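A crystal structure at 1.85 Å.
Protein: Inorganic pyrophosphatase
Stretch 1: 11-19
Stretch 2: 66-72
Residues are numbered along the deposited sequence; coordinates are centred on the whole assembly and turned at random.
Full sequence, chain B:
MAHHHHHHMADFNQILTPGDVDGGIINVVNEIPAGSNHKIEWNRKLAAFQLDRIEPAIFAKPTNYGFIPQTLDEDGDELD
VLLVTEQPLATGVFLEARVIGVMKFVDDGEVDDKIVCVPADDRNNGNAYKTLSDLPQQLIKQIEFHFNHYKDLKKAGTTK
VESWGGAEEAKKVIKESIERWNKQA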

# COMPACT_ATOMS: atom_id res chain seq x y z
N ASP B 11 19.68 -8.17 22.03
CA ASP B 11 18.92 -7.93 23.26
C ASP B 11 18.88 -6.43 23.57
O ASP B 11 19.85 -5.87 24.08
CB ASP B 11 19.52 -8.71 24.43
CG ASP B 11 18.66 -8.63 25.69
OD1 ASP B 11 17.63 -7.93 25.68
OD2 ASP B 11 19.02 -9.29 26.69
N PHE B 12 17.74 -5.81 23.28
CA PHE B 12 17.62 -4.36 23.43
C PHE B 12 17.72 -3.91 24.88
O PHE B 12 18.13 -2.78 25.15
CB PHE B 12 16.29 -3.90 22.82
CG PHE B 12 16.25 -4.01 21.32
CD1 PHE B 12 16.97 -3.14 20.52
CD2 PHE B 12 15.47 -4.98 20.71
CE1 PHE B 12 16.93 -3.24 19.15
CE2 PHE B 12 15.42 -5.09 19.33
CZ PHE B 12 16.15 -4.21 18.55
N ASN B 13 17.36 -4.78 25.84
CA ASN B 13 17.43 -4.41 27.25
C ASN B 13 18.85 -4.48 27.81
O ASN B 13 19.07 -4.05 28.95
CB ASN B 13 16.49 -5.29 28.08
CG ASN B 13 15.02 -4.88 27.92
OD1 ASN B 13 14.69 -3.69 27.95
ND2 ASN B 13 14.15 -5.87 27.76
N GLN B 14 19.81 -5.01 27.05
CA GLN B 14 21.22 -5.02 27.43
C GLN B 14 22.06 -4.01 26.67
O GLN B 14 23.01 -3.47 27.23
CB GLN B 14 21.81 -6.42 27.23
N ILE B 15 21.73 -3.74 25.41
CA ILE B 15 22.50 -2.80 24.61
C ILE B 15 22.02 -1.36 24.80
O ILE B 15 22.82 -0.42 24.66
CB ILE B 15 22.45 -3.19 23.12
CG1 ILE B 15 21.00 -3.17 22.62
CG2 ILE B 15 23.08 -4.55 22.89
CD1 ILE B 15 20.86 -3.01 21.12
N LEU B 16 20.75 -1.17 25.09
CA LEU B 16 20.14 0.15 25.18
C LEU B 16 19.76 0.46 26.62
O LEU B 16 19.26 -0.41 27.34
CB LEU B 16 18.89 0.25 24.32
CG LEU B 16 19.01 0.58 22.83
CD1 LEU B 16 17.64 0.47 22.16
CD2 LEU B 16 19.60 1.96 22.67
N THR B 17 19.98 1.69 27.02
CA THR B 17 19.47 2.25 28.25
C THR B 17 18.23 3.08 27.96
O THR B 17 17.88 3.30 26.80
CB THR B 17 20.54 3.11 28.92
OG1 THR B 17 20.77 4.27 28.12
CG2 THR B 17 21.83 2.32 29.07
N PRO B 18 17.52 3.56 28.99
CA PRO B 18 16.39 4.45 28.72
C PRO B 18 16.79 5.76 28.06
O PRO B 18 15.94 6.42 27.47
CB PRO B 18 15.78 4.70 30.11
CG PRO B 18 16.20 3.52 30.91
CD PRO B 18 17.58 3.18 30.42
N GLY B 19 18.06 6.16 28.16
CA GLY B 19 18.47 7.42 27.55
C GLY B 19 18.37 8.62 28.48
O GLY B 19 18.44 8.48 29.70
N GLY B 66 5.49 0.95 20.96
CA GLY B 66 6.79 0.42 21.35
C GLY B 66 7.04 0.37 22.84
O GLY B 66 6.09 0.46 23.62
N PHE B 67 8.30 0.27 23.26
CA PHE B 67 8.59 0.26 24.68
C PHE B 67 9.91 0.96 24.95
O PHE B 67 10.72 1.19 24.04
CB PHE B 67 8.64 -1.16 25.25
CG PHE B 67 9.83 -1.97 24.79
CD1 PHE B 67 9.79 -2.65 23.57
CD2 PHE B 67 10.96 -2.09 25.59
CE1 PHE B 67 10.88 -3.42 23.15
CE2 PHE B 67 12.05 -2.85 25.16
CZ PHE B 67 12.00 -3.52 23.95
N ILE B 68 10.13 1.30 26.21
CA ILE B 68 11.38 1.90 26.67
C ILE B 68 12.24 0.79 27.28
O ILE B 68 11.79 0.13 28.23
CB ILE B 68 11.13 3.01 27.71
CG1 ILE B 68 10.18 4.09 27.15
CG2 ILE B 68 12.45 3.62 28.13
CD1 ILE B 68 9.76 5.12 28.22
N PRO B 69 13.47 0.58 26.80
CA PRO B 69 14.32 -0.47 27.39
C PRO B 69 14.62 -0.18 28.85
O PRO B 69 14.71 0.97 29.28
CB PRO B 69 15.60 -0.42 26.55
CG PRO B 69 15.33 0.48 25.40
CD PRO B 69 14.15 1.34 25.74
N GLN B 70 14.77 -1.26 29.63
CA GLN B 70 15.21 -1.20 31.03
C GLN B 70 14.23 -0.41 31.90
O GLN B 70 14.63 0.35 32.77
CB GLN B 70 16.63 -0.64 31.15
CG GLN B 70 17.65 -1.45 30.39
CD GLN B 70 19.08 -1.02 30.68
OE1 GLN B 70 19.31 0.04 31.26
NE2 GLN B 70 20.03 -1.84 30.28
N THR B 71 12.94 -0.63 31.67
CA THR B 71 11.88 -0.08 32.49
C THR B 71 10.87 -1.18 32.80
O THR B 71 10.77 -2.17 32.07
CB THR B 71 11.16 1.10 31.80
OG1 THR B 71 10.57 0.65 30.58
CG2 THR B 71 12.14 2.25 31.48
N LEU B 72 10.14 -1.01 33.90
CA LEU B 72 9.10 -1.96 34.30
C LEU B 72 7.87 -1.23 34.81
O LEU B 72 7.98 -0.36 35.67
CB LEU B 72 9.60 -2.91 35.40
CG LEU B 72 10.62 -4.00 35.08
CD1 LEU B 72 10.80 -4.89 36.30
CD2 LEU B 72 10.17 -4.81 33.87

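The contact between these two segments, which buries 461 Å² summed over both sides, is built round Gln70 and Pro69 on one side, with Asn13 and Pro18 receiving them on the other.

Gln70 is the residue most covered. Its CA-to-CB bond runs sideways to the first stretch, but an m, t side chain carries the amide across to it. There NE2 donates to the carbonyl of Asn13, with Gln70 NE2 to Asn13 O at 2.8 Å and an N-H...acceptor angle of 169°, close to linear. That oxygen belongs to a short helix of about one turn, residues 12 to 15, where no backbone N-H of this stretch bonds it, and a long primary amide is well suited to supply the missing donor. Leu16 O also lies 3.4 Å from Gln70 NE2, but the angle is poor and the pair does not count as a hydrogen bond. The other half of the amide, Gln70 OE1, rests against carbon: it is 3.7 Å from Thr17 CA and 3.7 Å from Pro18 CD.

Asn13 answers in kind. The backbone N of Gln70 donates to its side chain, with Gln70 N to Asn13 OD1 at 3.0 Å and an angle of 158°. The two residues are thus joined twice, each bond pairing a side-chain amide with the other's backbone. A short polar side chain that can accept suits this position; Asn13 OD1 also sits 3.3 Å from Pro69 CA and near the plane of the Phe67 ring, at its edge, 3.9 Å from Phe67 CE2. Asn13 is nonetheless poorly ordered, so its details deserve some caution. Asn13 N donates in turn to Asp11 OD1 at 3.2 Å, though Asp11 too is poorly ordered.

Pro69 points its CA-to-CB bond toward the first stretch, and Pro69 CA is 5.0 Å from Asn13 CA. With no N-H to satisfy, a proline can offer a compact, apolar ring to a buried site. Pro69 CG packs 3.7 Å from Leu16 CB, just where the chain leaves helical geometry, while Pro69 CB lies 3.7 Å from Phe12 O, the oxygen that accepts a hydrogen bond from Leu16 N at 3.1 Å.

Pro18 extends the apolar packing beyond the helix. Pro18 CB meets Ile68 CG2 at 4.0 Å, and Pro18 CG lies 3.4 Å from Pro69 O. Ile68 offers its carbonyl as well as its branched side chain: Thr71 OG1 donates to Ile68 O at 2.7 Å, a bond within the second stretch that spans Pro69 and Gln70.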